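Probable dipeptidase (Pseudomonas aeruginosa, PDB 3B40) probably acts as a metal-dependent dipeptidase of the membrane dipeptidase family (peptidase family M19), hydrolysing dipeptides. Local coordinates at residues A[17-22]-A[377-382]; A[373-378]-A[394-399]; A[343-348]-A[352-357]; A[43-48]-A[55-60]. The protein carries 11 engineered substitutions. One frame throughout, in Å; residues are numbered along the deposited sequence.

Contact 1 (A[17-22]-A[377-382]); sequences ELHERI and NVTAEL. With CD (cadmium ion), chain B.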
loop_
_atom_site.group_PDB
_atom_site.type_symbol
_atom_site.label_atom_id
_atom_site.label_comp_id
_atom_site.label_asym_id
_atom_site.label_seq_id
_atom_site.Cartn_x
_atom_site.Cartn_y
_atom_site.Cartn_z
ATOM N N GLU A 17 10.584 24.911 4.613
ATOM C CA GLU A 17 11.819 24.938 5.408
ATOM C C GLU A 17 12.128 23.590 6.030
ATOM O O GLU A 17 13.296 23.145 6.049
ATOM C CB GLU A 17 11.759 26.043 6.482
ATOM C CG GLU A 17 11.919 27.442 5.923
ATOM C CD GLU A 17 13.298 27.661 5.244
ATOM O OE1 GLU A 17 14.326 27.121 5.724
ATOM O OE2 GLU A 17 13.359 28.362 4.212
ATOM N N LEU A 18 11.089 22.911 6.521
ATOM C CA LEU A 18 11.273 21.611 7.184
ATOM C C LEU A 18 11.724 20.533 6.170
ATOM O O LEU A 18 12.646 19.733 6.439
ATOM C CB LEU A 18 9.993 21.228 7.977
ATOM C CG LEU A 18 9.961 19.978 8.881
ATOM C CD1 LEU A 18 10.918 20.079 10.113
ATOM C CD2 LEU A 18 8.523 19.653 9.300
ATOM N N HIS A 19 11.121 20.554 4.986
ATOM C CA HIS A 19 11.484 19.592 3.946
ATOM C C HIS A 19 12.784 19.865 3.216
ATOM O O HIS A 19 13.213 19.019 2.422
ATOM C CB HIS A 19 10.350 19.386 2.956
ATOM C CG HIS A 19 9.225 18.579 3.512
ATOM N ND1 HIS A 19 9.257 17.201 3.568
ATOM C CD2 HIS A 19 8.043 18.952 4.051
ATOM C CE1 HIS A 19 8.131 16.760 4.104
ATOM N NE2 HIS A 19 7.378 17.801 4.408
ATOM N N GLU A 20 13.406 21.024 3.479
ATOM C CA GLU A 20 14.814 21.265 3.126
ATOM C C GLU A 20 15.737 20.398 3.974
ATOM O O GLU A 20 16.914 20.183 3.624
ATOM C CB GLU A 20 15.194 22.730 3.431
ATOM C CG GLU A 20 14.711 23.738 2.395
ATOM C CD GLU A 20 15.046 25.169 2.805
ATOM O OE1 GLU A 20 15.864 25.389 3.724
ATOM O OE2 GLU A 20 14.500 26.076 2.213
ATOM N N ARG A 21 15.206 19.936 5.109
ATOM C CA ARG A 21 16.028 19.313 6.133
ATOM C C ARG A 21 15.658 17.853 6.436
ATOM O O ARG A 21 16.530 17.087 6.783
ATOM C CB ARG A 21 15.968 20.122 7.431
ATOM C CG ARG A 21 16.771 21.428 7.352
ATOM C CD ARG A 21 16.406 22.455 8.425
ATOM N NE ARG A 21 17.204 23.656 8.142
ATOM C CZ ARG A 21 16.854 24.608 7.281
ATOM N NH1 ARG A 21 17.687 25.617 7.043
ATOM N NH2 ARG A 21 15.674 24.553 6.668
ATOM N N ILE A 22 14.372 17.508 6.407
ATOM C CA ILE A 22 13.937 16.166 6.898
ATOM C C ILE A 22 13.840 15.186 5.756
ATOM O O ILE A 22 13.730 15.604 4.595
ATOM C CB ILE A 22 12.597 16.190 7.714
ATOM C CG1 ILE A 22 11.378 16.506 6.814
ATOM C CG2 ILE A 22 12.713 17.131 8.898
ATOM C CD1 ILE A 22 9.974 16.224 7.501
ATOM N N ASN A 377 2.205 19.645 1.289
ATOM C CA ASN A 377 0.799 19.911 1.593
ATOM C C ASN A 377 0.306 19.065 2.779
ATOM O O ASN A 377 -0.474 19.553 3.589
ATOM C CB ASN A 377 -0.075 19.623 0.378
ATOM C CG ASN A 377 0.041 20.694 -0.693
ATOM O OD1 ASN A 377 0.777 21.687 -0.525
ATOM N ND2 ASN A 377 -0.708 20.522 -1.793
ATOM N N VAL A 378 0.774 17.816 2.871
ATOM C CA VAL A 378 0.422 16.913 3.983
ATOM C C VAL A 378 1.062 17.502 5.217
ATOM O O VAL A 378 0.405 17.665 6.265
ATOM C CB VAL A 378 0.958 15.432 3.767
ATOM C CG1 VAL A 378 0.593 14.548 4.949
ATOM C CG2 VAL A 378 0.408 14.820 2.471
ATOM N N THR A 379 2.338 17.876 5.084
ATOM C CA THR A 379 3.043 18.531 6.187
ATOM C C THR A 379 2.376 19.829 6.669
ATOM O O THR A 379 2.344 20.112 7.863
ATOM C CB THR A 379 4.527 18.760 5.840
ATOM O OG1 THR A 379 5.124 17.491 5.540
ATOM C CG2 THR A 379 5.262 19.396 7.019
ATOM N N ALA A 380 1.854 20.614 5.735
ATOM C CA ALA A 380 1.136 21.848 6.073
ATOM C C ALA A 380 -0.116 21.590 6.929
ATOM O O ALA A 380 -0.408 22.354 7.859
ATOM C CB ALA A 380 0.754 22.581 4.821
ATOM N N GLU A 381 -0.869 20.543 6.587
ATOM C CA GLU A 381 -2.032 20.116 7.405
ATOM C C GLU A 381 -1.597 19.617 8.786
ATOM O O GLU A 381 -2.258 19.919 9.774
ATOM C CB GLU A 381 -2.882 19.072 6.686
ATOM C CG GLU A 381 -4.211 18.682 7.395
ATOM C CD GLU A 381 -5.174 19.838 7.651
ATOM O OE1 GLU A 381 -5.174 20.829 6.886
ATOM O OE2 GLU A 381 -5.956 19.747 8.632
ATOM N N LEU A 382 -0.518 18.825 8.840
ATOM C CA LEU A 382 0.108 18.419 10.115
ATOM C C LEU A 382 0.555 19.605 10.990
ATOM O O LEU A 382 0.242 19.674 12.189
ATOM C CB LEU A 382 1.276 17.456 9.879
ATOM C CG LEU A 382 0.928 16.067 9.330
ATOM C CD1 LEU A 382 2.177 15.369 8.732
ATOM C CD2 LEU A 382 0.234 15.264 10.426
HETATM CD CD CD B . 15.572 27.760 3.735
#
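H19 and T379 are brought together by two similar first torsions: the imidazole CG of H19 (chi1 -74°) and the hydroxyl of T379 (chi1 -58°) each stand anti to their own carbonyl carbon, and the two side chains approach from opposite directions. The result is a short, nearly straight hydrogen bond, with H19 NE2 2.5 Å from T379 OG1 and an angle of 172°. Because OG1 sits at the ring edge, near its plane, NE2 is engaged end-on and not from above. T379 CG2, on the other branch, reaches L18 CD2 at 4.0 Å and adds an apolar touch beside the polar one. One face of the H19 ring is covered from within its own segment by I22 CD1, 3.8 Å above the plane and displaced toward the rim. On the far flank of segment 17-22, E17 and E20 together bind one cadmium ion, each through both carboxylate oxygens, E17 OE2 lying 2.3 Å from the metal. R21 NH2 forms salt bridges with both carboxylates, which should offset the crowding of negative charge there. The buried T379 hydroxyl has a second partner in W396 NE1, and the W396 ring meets H19 edge-to-face. The C-terminal part of helix 9-19 is thus joined to helix 375-385, with L18 also leaning on D389 and I392 of helix 389-409.

Contact 2 (A[373-378]-A[394-399]); sequences SEIRNV and KLWGGN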
loop_
_atom_site.group_PDB
_atom_site.type_symbol
_atom_site.label_atom_id
_atom_site.label_comp_id
_atom_site.label_asym_id
_atom_site.label_seq_id
_atom_site.Cartn_x
_atom_site.Cartn_y
_atom_site.Cartn_z
ATOM N N SER A 373 4.911 15.372 -5.702
ATOM C CA SER A 373 5.435 16.737 -5.672
ATOM C C SER A 373 4.694 17.546 -4.605
ATOM O O SER A 373 5.148 18.639 -4.222
ATOM C CB SER A 373 5.315 17.410 -7.054
ATOM O OG SER A 373 4.017 17.918 -7.265
ATOM N N GLU A 374 3.574 16.995 -4.123
ATOM C CA GLU A 374 2.659 17.706 -3.179
ATOM C C GLU A 374 2.744 17.237 -1.696
ATOM O O GLU A 374 1.931 17.632 -0.826
ATOM C CB GLU A 374 1.222 17.652 -3.716
ATOM C CG GLU A 374 0.988 18.566 -4.924
ATOM C CD GLU A 374 -0.469 18.706 -5.362
ATOM O OE1 GLU A 374 -1.361 17.956 -4.909
ATOM O OE2 GLU A 374 -0.736 19.603 -6.193
ATOM N N ILE A 375 3.764 16.450 -1.376
ATOM C CA ILE A 375 3.923 15.956 0.019
ATOM C C ILE A 375 3.939 17.043 1.093
ATOM O O ILE A 375 3.477 16.825 2.216
ATOM C CB ILE A 375 5.167 15.032 0.184
ATOM C CG1 ILE A 375 6.485 15.806 -0.042
ATOM C CG2 ILE A 375 5.052 13.829 -0.776
ATOM C CD1 ILE A 375 7.725 15.137 0.645
ATOM N N ARG A 376 4.460 18.235 0.764
ATOM C CA ARG A 376 4.565 19.289 1.763
ATOM C C ARG A 376 3.196 19.830 2.162
ATOM O O ARG A 376 3.056 20.432 3.215
ATOM C CB ARG A 376 5.515 20.397 1.291
ATOM C CG ARG A 376 6.915 19.826 0.973
ATOM C CD ARG A 376 7.882 20.826 0.387
ATOM N NE ARG A 376 7.370 21.329 -0.879
ATOM C CZ ARG A 376 8.065 22.051 -1.740
ATOM N NH1 ARG A 376 9.338 22.373 -1.488
ATOM N NH2 ARG A 376 7.477 22.457 -2.843
ATOM N N ASN A 377 2.205 19.645 1.289
ATOM C CA ASN A 377 0.799 19.911 1.593
ATOM C C ASN A 377 0.306 19.065 2.779
ATOM O O ASN A 377 -0.474 19.553 3.589
ATOM C CB ASN A 377 -0.075 19.623 0.378
ATOM C CG ASN A 377 0.041 20.694 -0.693
ATOM O OD1 ASN A 377 0.777 21.687 -0.525
ATOM N ND2 ASN A 377 -0.708 20.522 -1.793
ATOM N N VAL A 378 0.774 17.816 2.871
ATOM C CA VAL A 378 0.422 16.913 3.983
ATOM C C VAL A 378 1.062 17.502 5.217
ATOM O O VAL A 378 0.405 17.665 6.265
ATOM C CB VAL A 378 0.958 15.432 3.767
ATOM C CG1 VAL A 378 0.593 14.548 4.949
ATOM C CG2 VAL A 378 0.408 14.820 2.471
ATOM N N LYS A 394 9.070 11.869 12.366
ATOM C CA LYS A 394 8.781 10.464 12.701
ATOM C C LYS A 394 7.716 9.916 11.739
ATOM O O LYS A 394 7.913 8.873 11.136
ATOM C CB LYS A 394 8.281 10.363 14.140
ATOM C CG LYS A 394 9.297 10.713 15.204
ATOM C CD LYS A 394 8.841 10.269 16.586
ATOM C CE LYS A 394 9.923 10.635 17.588
ATOM N NZ LYS A 394 9.491 10.388 18.984
ATOM N N LEU A 395 6.616 10.664 11.571
ATOM C CA LEU A 395 5.548 10.346 10.607
ATOM C C LEU A 395 6.054 10.135 9.198
ATOM O O LEU A 395 5.664 9.175 8.538
ATOM C CB LEU A 395 4.400 11.396 10.608
ATOM C CG LEU A 395 3.437 11.403 11.799
ATOM C CD1 LEU A 395 2.601 12.687 11.843
ATOM C CD2 LEU A 395 2.487 10.170 11.754
ATOM N N TRP A 396 6.925 11.024 8.731
ATOM C CA TRP A 396 7.430 10.975 7.343
ATOM C C TRP A 396 8.545 9.968 7.075
ATOM O O TRP A 396 9.164 9.959 5.986
ATOM C CB TRP A 396 7.861 12.361 6.888
ATOM C CG TRP A 396 6.795 13.083 6.109
ATOM C CD1 TRP A 396 6.271 14.307 6.391
ATOM C CD2 TRP A 396 6.108 12.602 4.950
ATOM N NE1 TRP A 396 5.304 14.629 5.473
ATOM C CE2 TRP A 396 5.197 13.601 4.565
ATOM C CE3 TRP A 396 6.177 11.403 4.189
ATOM C CZ2 TRP A 396 4.351 13.457 3.463
ATOM C CZ3 TRP A 396 5.336 11.270 3.071
ATOM C CH2 TRP A 396 4.433 12.288 2.734
ATOM N N GLY A 397 8.824 9.106 8.056
ATOM C CA GLY A 397 9.808 8.051 7.825
ATOM C C GLY A 397 10.670 7.604 8.993
ATOM O O GLY A 397 11.169 6.469 8.988
ATOM N N GLY A 398 10.871 8.477 9.980
ATOM C CA GLY A 398 11.677 8.133 11.171
ATOM C C GLY A 398 11.234 6.829 11.838
ATOM O O GLY A 398 12.058 6.009 12.238
ATOM N N ASN A 399 9.921 6.648 11.968
ATOM C CA ASN A 399 9.382 5.450 12.616
ATOM C C ASN A 399 9.644 4.212 11.783
ATOM O O ASN A 399 10.085 3.165 12.310
ATOM C CB ASN A 399 7.881 5.617 12.840
ATOM C CG ASN A 399 7.548 6.658 13.888
ATOM O OD1 ASN A 399 8.317 6.877 14.825
ATOM N ND2 ASN A 399 6.360 7.277 13.768
#
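I375 and V378, one turn apart at the start of helix 375-385, pack on the indole of W396, which projects from the next helix of the chain, 389-409. The benzo side of the indole does the touching. W396 CZ2 lies 3.7 Å from I375 CB and 3.9 Å from V378 CB, while W396 CH2 comes within 3.9 Å of I375 CG2. CZ2 is also 3.7 Å from the carbonyl oxygen I375 O, and both this oxygen and V378 CB meet the ring obliquely. Family M19 belongs to the TIM-barrel clan, and these two helices follow strand 354-357, whose I356 touches the same indole. W396 itself sits in a wider pi-type turn: K394 O accepts from N399 N at 3.1 Å as well as from G397 N at 3.2 Å. G397 adopts phi 147°, a conformation that is strained for any residue with a CB. The indole nitrogen points its hydrogen bond elsewhere, to T379 OG1. W369, from a loop, touches both I375 and V378.

Contact 3 (A[343-348]-A[352-357]); sequences DYTVKK and DHVGIS. With CD (cadmium ion), chain C.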
loop_
_atom_site.group_PDB
_atom_site.type_symbol
_atom_site.label_atom_id
_atom_site.label_comp_id
_atom_site.label_asym_id
_atom_site.label_seq_id
_atom_site.Cartn_x
_atom_site.Cartn_y
_atom_site.Cartn_z
ATOM N N ASP A 343 -4.414 11.346 13.060
ATOM C CA ASP A 343 -4.765 11.759 14.408
ATOM C C ASP A 343 -5.305 10.558 15.192
ATOM O O ASP A 343 -4.877 10.308 16.303
ATOM C CB ASP A 343 -5.851 12.870 14.381
ATOM C CG ASP A 343 -5.297 14.278 14.105
ATOM O OD1 ASP A 343 -4.091 14.469 13.857
ATOM O OD2 ASP A 343 -6.100 15.226 14.147
ATOM N N TYR A 344 -6.250 9.836 14.605
ATOM C CA TYR A 344 -6.869 8.664 15.243
ATOM C C TYR A 344 -5.866 7.568 15.559
ATOM O O TYR A 344 -5.916 6.965 16.627
ATOM C CB TYR A 344 -7.996 8.098 14.371
ATOM C CG TYR A 344 -8.741 6.967 15.050
ATOM C CD1 TYR A 344 -9.820 7.225 15.897
ATOM C CD2 TYR A 344 -8.349 5.644 14.866
ATOM C CE1 TYR A 344 -10.496 6.187 16.533
ATOM C CE2 TYR A 344 -8.992 4.594 15.502
ATOM C CZ TYR A 344 -10.069 4.872 16.351
ATOM O OH TYR A 344 -10.737 3.844 16.959
ATOM N N THR A 345 -4.983 7.289 14.605
ATOM C CA THR A 345 -4.034 6.205 14.724
ATOM C C THR A 345 -3.027 6.545 15.818
ATOM O O THR A 345 -2.691 5.688 16.644
ATOM C CB THR A 345 -3.370 5.874 13.338
ATOM O OG1 THR A 345 -4.392 5.728 12.361
ATOM C CG2 THR A 345 -2.602 4.550 13.378
ATOM N N VAL A 346 -2.592 7.809 15.845
ATOM C CA VAL A 346 -1.692 8.299 16.864
ATOM C C VAL A 346 -2.339 8.201 18.259
ATOM O O VAL A 346 -1.695 7.728 19.186
ATOM C CB VAL A 346 -1.195 9.741 16.553
ATOM C CG1 VAL A 346 -0.498 10.360 17.760
ATOM C CG2 VAL A 346 -0.285 9.766 15.311
ATOM N N LYS A 347 -3.604 8.609 18.401
ATOM C CA LYS A 347 -4.350 8.406 19.655
ATOM C C LYS A 347 -4.274 6.995 20.180
ATOM O O LYS A 347 -4.179 6.773 21.402
ATOM C CB LYS A 347 -5.854 8.667 19.450
ATOM C CG LYS A 347 -6.261 10.087 19.309
ATOM C CD LYS A 347 -6.113 10.829 20.636
ATOM C CE LYS A 347 -6.611 12.264 20.515
ATOM N NZ LYS A 347 -6.464 12.893 21.844
ATOM N N LYS A 348 -4.388 6.042 19.253
ATOM C CA LYS A 348 -4.455 4.638 19.580
ATOM C C LYS A 348 -3.070 4.000 19.848
ATOM O O LYS A 348 -2.908 3.288 20.841
ATOM C CB LYS A 348 -5.254 3.871 18.505
ATOM C CG LYS A 348 -6.748 4.263 18.422
ATOM C CD LYS A 348 -7.410 4.354 19.810
ATOM C CE LYS A 348 -8.857 4.821 19.712
ATOM N NZ LYS A 348 -9.608 4.723 20.990
ATOM N N ASP A 352 5.059 7.196 17.861
ATOM C CA ASP A 352 6.205 6.387 17.416
ATOM C C ASP A 352 5.810 5.223 16.482
ATOM O O ASP A 352 6.676 4.494 15.937
ATOM C CB ASP A 352 6.950 5.816 18.620
ATOM C CG ASP A 352 7.731 6.866 19.415
ATOM O OD1 ASP A 352 8.192 7.910 18.868
ATOM O OD2 ASP A 352 7.943 6.593 20.615
ATOM N N HIS A 353 4.512 5.039 16.288
ATOM C CA HIS A 353 4.031 3.859 15.568
ATOM C C HIS A 353 3.173 4.167 14.376
ATOM O O HIS A 353 2.402 3.285 13.904
ATOM C CB HIS A 353 3.296 2.929 16.539
ATOM C CG HIS A 353 4.182 2.441 17.628
ATOM N ND1 HIS A 353 5.140 1.475 17.412
ATOM C CD2 HIS A 353 4.329 2.848 18.912
ATOM C CE1 HIS A 353 5.803 1.266 18.538
ATOM N NE2 HIS A 353 5.321 2.078 19.460
ATOM N N VAL A 354 3.308 5.404 13.895
ATOM C CA VAL A 354 2.538 5.894 12.763
ATOM C C VAL A 354 3.443 6.466 11.631
ATOM O O VAL A 354 4.499 7.073 11.876
ATOM C CB VAL A 354 1.424 6.915 13.207
ATOM C CG1 VAL A 354 0.444 7.236 12.056
ATOM C CG2 VAL A 354 0.610 6.374 14.391
ATOM N N GLY A 355 3.003 6.253 10.395
ATOM C CA GLY A 355 3.691 6.779 9.193
ATOM C C GLY A 355 2.661 7.184 8.162
ATOM O O GLY A 355 1.492 7.324 8.489
ATOM N N ILE A 356 3.091 7.342 6.907
ATOM C CA ILE A 356 2.256 7.938 5.862
ATOM C C ILE A 356 2.537 7.189 4.578
ATOM O O ILE A 356 3.666 6.783 4.329
ATOM C CB ILE A 356 2.583 9.482 5.637
ATOM C CG1 ILE A 356 2.489 10.264 6.958
ATOM C CG2 ILE A 356 1.639 10.103 4.559
ATOM C CD1 ILE A 356 3.129 11.686 6.905
ATOM N N SER A 357 1.511 7.007 3.762
ATOM C CA SER A 357 1.671 6.349 2.454
ATOM C C SER A 357 0.596 6.889 1.542
ATOM O O SER A 357 -0.393 7.402 2.032
ATOM C CB SER A 357 1.601 4.841 2.563
ATOM O OG SER A 357 0.341 4.384 3.014
HETATM CD CD CD C . 6.355 2.332 21.489
HETATM O O HOH W 1 8.271 3.463 20.817
HETATM O O HOH W 2 8.578 1.101 20.532
HETATM O O HOH W 3 4.692 0.753 22.476
HETATM O O HOH W 4 4.837 4.151 22.100
#
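The H353 imidazole has D352 CB over one face, 3.9 Å above the plane and offset toward the rim, and water 4 at its edge in the plane. H353 NE2 binds a cadmium ion at 2.3 Å, and four waters complete the ligands found around the metal. One of them, water 1, donates to D352 OD2 at 3.2 Å; D352 thus sits in the second shell and probably helps orient this water. The opposite ring nitrogen, ND1, bonds to the carbonyl oxygen of G260, which probably helps set the ring's rotation. The packing between the segments is separate from the metal, V354 being merely the next residue in the chain, and is wholly apolar. V354 CG2 is its focal atom, touching V346 CG2 at 3.6 Å and T345 CG2 at 3.8 Å. V346 has CG1 anti to the backbone N (chi1 168°), which puts CG2, anti to the carbonyl carbon, against V354; the two valines cross at about a right angle, whereas T345 meets V354 at a slant. The hydroxyl of T345 turns back along its helix to A341 O, leaving the methyl for the valine. V354 also touches V264 and L395, so it is enclosed between neighbouring strand and helices. Strand 354-357 runs parallel to 261-265, bonding through H353, G355 and S357. V354 and I356 face surrounding helices, while S357 turns toward D26, S27 and R28 of strand 25-29. A helix leading through a short turn into a parallel strand and then covering it is characteristic of the alpha/beta units of TIM-barrel proteins.

Contact 4 (A[43-48]-A[55-60]); sequences DKDGPG and AGRGRL. Engineered in segment 43-48: G48 (natural residue Asn).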
loop_
_atom_site.group_PDB
_atom_site.type_symbol
_atom_site.label_atom_id
_atom_site.label_comp_id
_atom_site.label_asym_id
_atom_site.label_seq_id
_atom_site.Cartn_x
_atom_site.Cartn_y
_atom_site.Cartn_z
ATOM N N ASP A 43 12.558 10.177 -15.655
ATOM C CA ASP A 43 13.238 11.464 -15.419
ATOM C C ASP A 43 12.486 12.644 -16.049
ATOM O O ASP A 43 13.071 13.691 -16.284
ATOM C CB ASP A 43 14.672 11.399 -15.934
ATOM C CG ASP A 43 14.743 11.272 -17.463
ATOM O OD1 ASP A 43 13.886 10.581 -18.057
ATOM O OD2 ASP A 43 15.662 11.878 -18.061
ATOM N N LYS A 44 11.188 12.472 -16.316
ATOM C CA LYS A 44 10.387 13.537 -16.883
ATOM C C LYS A 44 9.145 13.791 -16.044
ATOM O O LYS A 44 8.735 12.916 -15.297
ATOM C CB LYS A 44 10.011 13.216 -18.338
ATOM C CG LYS A 44 11.197 13.344 -19.303
ATOM C CD LYS A 44 10.720 13.261 -20.745
ATOM C CE LYS A 44 11.844 13.562 -21.741
ATOM N NZ LYS A 44 11.380 13.330 -23.158
ATOM N N ASP A 45 8.561 14.983 -16.183
ATOM C CA ASP A 45 7.317 15.361 -15.509
ATOM C C ASP A 45 6.167 14.678 -16.254
ATOM O O ASP A 45 5.458 15.309 -17.058
ATOM C CB ASP A 45 7.161 16.898 -15.525
ATOM C CG ASP A 45 6.091 17.414 -14.553
ATOM O OD1 ASP A 45 5.520 16.610 -13.790
ATOM O OD2 ASP A 45 5.802 18.642 -14.572
ATOM N N GLY A 46 5.984 13.384 -15.971
ATOM C CA GLY A 46 5.075 12.538 -16.732
ATOM C C GLY A 46 3.627 12.431 -16.286
ATOM O O GLY A 46 3.136 13.238 -15.476
ATOM N N PRO A 47 2.920 11.439 -16.842
ATOM C CA PRO A 47 1.492 11.218 -16.610
ATOM C C PRO A 47 1.170 10.468 -15.300
ATOM O O PRO A 47 -0.010 10.346 -14.921
ATOM C CB PRO A 47 1.084 10.364 -17.816
ATOM C CG PRO A 47 2.294 9.529 -18.087
ATOM C CD PRO A 47 3.485 10.437 -17.772
ATOM N N GLY A 48 2.191 9.961 -14.625
ATOM C CA GLY A 48 1.970 9.173 -13.422
ATOM C C GLY A 48 2.065 10.015 -12.168
ATOM O O GLY A 48 2.229 11.237 -12.235
ATOM N N ALA A 55 9.352 14.284 -7.654
ATOM C CA ALA A 55 9.964 13.959 -6.359
ATOM C C ALA A 55 10.965 14.992 -5.908
ATOM O O ALA A 55 11.027 15.299 -4.718
ATOM C CB ALA A 55 10.605 12.554 -6.371
ATOM N N GLY A 56 11.755 15.511 -6.858
ATOM C CA GLY A 56 12.686 16.609 -6.591
ATOM C C GLY A 56 11.974 17.875 -6.144
ATOM O O GLY A 56 12.431 18.554 -5.234
ATOM N N ARG A 57 10.861 18.186 -6.806
ATOM C CA ARG A 57 10.024 19.346 -6.495
ATOM C C ARG A 57 9.430 19.253 -5.090
ATOM O O ARG A 57 9.420 20.240 -4.345
ATOM C CB ARG A 57 8.854 19.433 -7.473
ATOM C CG ARG A 57 8.859 20.651 -8.378
ATOM C CD ARG A 57 7.485 20.838 -9.022
ATOM N NE ARG A 57 7.183 19.821 -10.027
ATOM C CZ ARG A 57 5.968 19.293 -10.220
ATOM N NH1 ARG A 57 4.934 19.668 -9.477
ATOM N NH2 ARG A 57 5.778 18.390 -11.161
ATOM N N GLY A 58 8.893 18.083 -4.753
ATOM C CA GLY A 58 8.287 17.887 -3.457
ATOM C C GLY A 58 9.326 17.657 -2.396
ATOM O O GLY A 58 9.026 17.808 -1.224
ATOM N N ARG A 59 10.548 17.269 -2.792
ATOM C CA ARG A 59 11.588 16.861 -1.816
ATOM C C ARG A 59 11.301 15.503 -1.157
ATOM O O ARG A 59 11.696 15.280 -0.021
ATOM C CB ARG A 59 11.812 17.923 -0.704
ATOM C CG ARG A 59 12.095 19.357 -1.181
ATOM C CD ARG A 59 13.353 19.439 -2.047
ATOM N NE ARG A 59 14.555 18.883 -1.405
ATOM C CZ ARG A 59 15.478 19.596 -0.746
ATOM N NH1 ARG A 59 16.520 18.968 -0.229
ATOM N NH2 ARG A 59 15.395 20.932 -0.624
ATOM N N LEU A 60 10.594 14.609 -1.858
ATOM C CA LEU A 60 10.424 13.221 -1.398
ATOM C C LEU A 60 11.762 12.535 -1.475
ATOM O O LEU A 60 12.345 12.490 -2.555
ATOM C CB LEU A 60 9.447 12.480 -2.322
ATOM C CG LEU A 60 9.088 11.056 -1.855
ATOM C CD1 LEU A 60 8.497 11.019 -0.448
ATOM C CD2 LEU A 60 8.156 10.354 -2.850
#
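D45 and R57 meet through a single salt bridge at the protein surface, the loose and exposed side, in contrast with the compact helix end behind the arginine. D45 OD1 lies 3.2 Å from R57 NH2 at the edge of the guanidinium, near its plane; OD2 is slightly farther from the same nitrogen, at 3.4 Å. The carboxylate and guanidinium planes are 61° apart, so the groups do not form a flat, two-pronged pair, and the attraction is probably mainly electrostatic. A bend at chi3 (-71°) of R57 brings NH2 to the loop. Both residues are exposed, and the segments together bury just 63 Å². D45 OD1 has another cationic partner, K54 NZ, which also bonds to G46 O; the loop is therefore tied to helix 52-58 at more than one point. Packing is tight behind the contact, at the helix end. R59, with positive phi (72°), is the C-prime residue of a Schellman motif: L60 N bonds to A55 O at 3.0 Å, and the accompanying R59 N to G56 O bond is weak at 3.3 Å. This turn carries L60 inward, where it packs on S24 and V372. A55 of the helix and L60 just after it both touch F131 at the start of strand 131-138, one strand of the parallel sheet, while R57 on the exposed side reaches the loop between strand 25-29 and the helix.

In the fold
Contacts 1 and 2 share helix 375-385, their centres about 7 Å apart; the W396-T379 bond, 2.9 Å from NE1 to OG1, joins them, and H19 CD2 packs 3.4 Å from R376 CG. Contact 3, centred about 12 Å from contact 2, is tied to it by N399 ND2 to V354 O (2.7 Å) and by the salt bridge from K394 NZ to D352 OD1 (2.8 Å). Contact 4 lies about 15 Å from contact 2, centre to centre, where I375 CG1 packs 3.4 Å from G58 O; from contact 3 it stays apart, nearest atoms about 8 Å. The cadmium ions of contacts 1 and 3 lie 32.4 Å apart, so they mark separate sites.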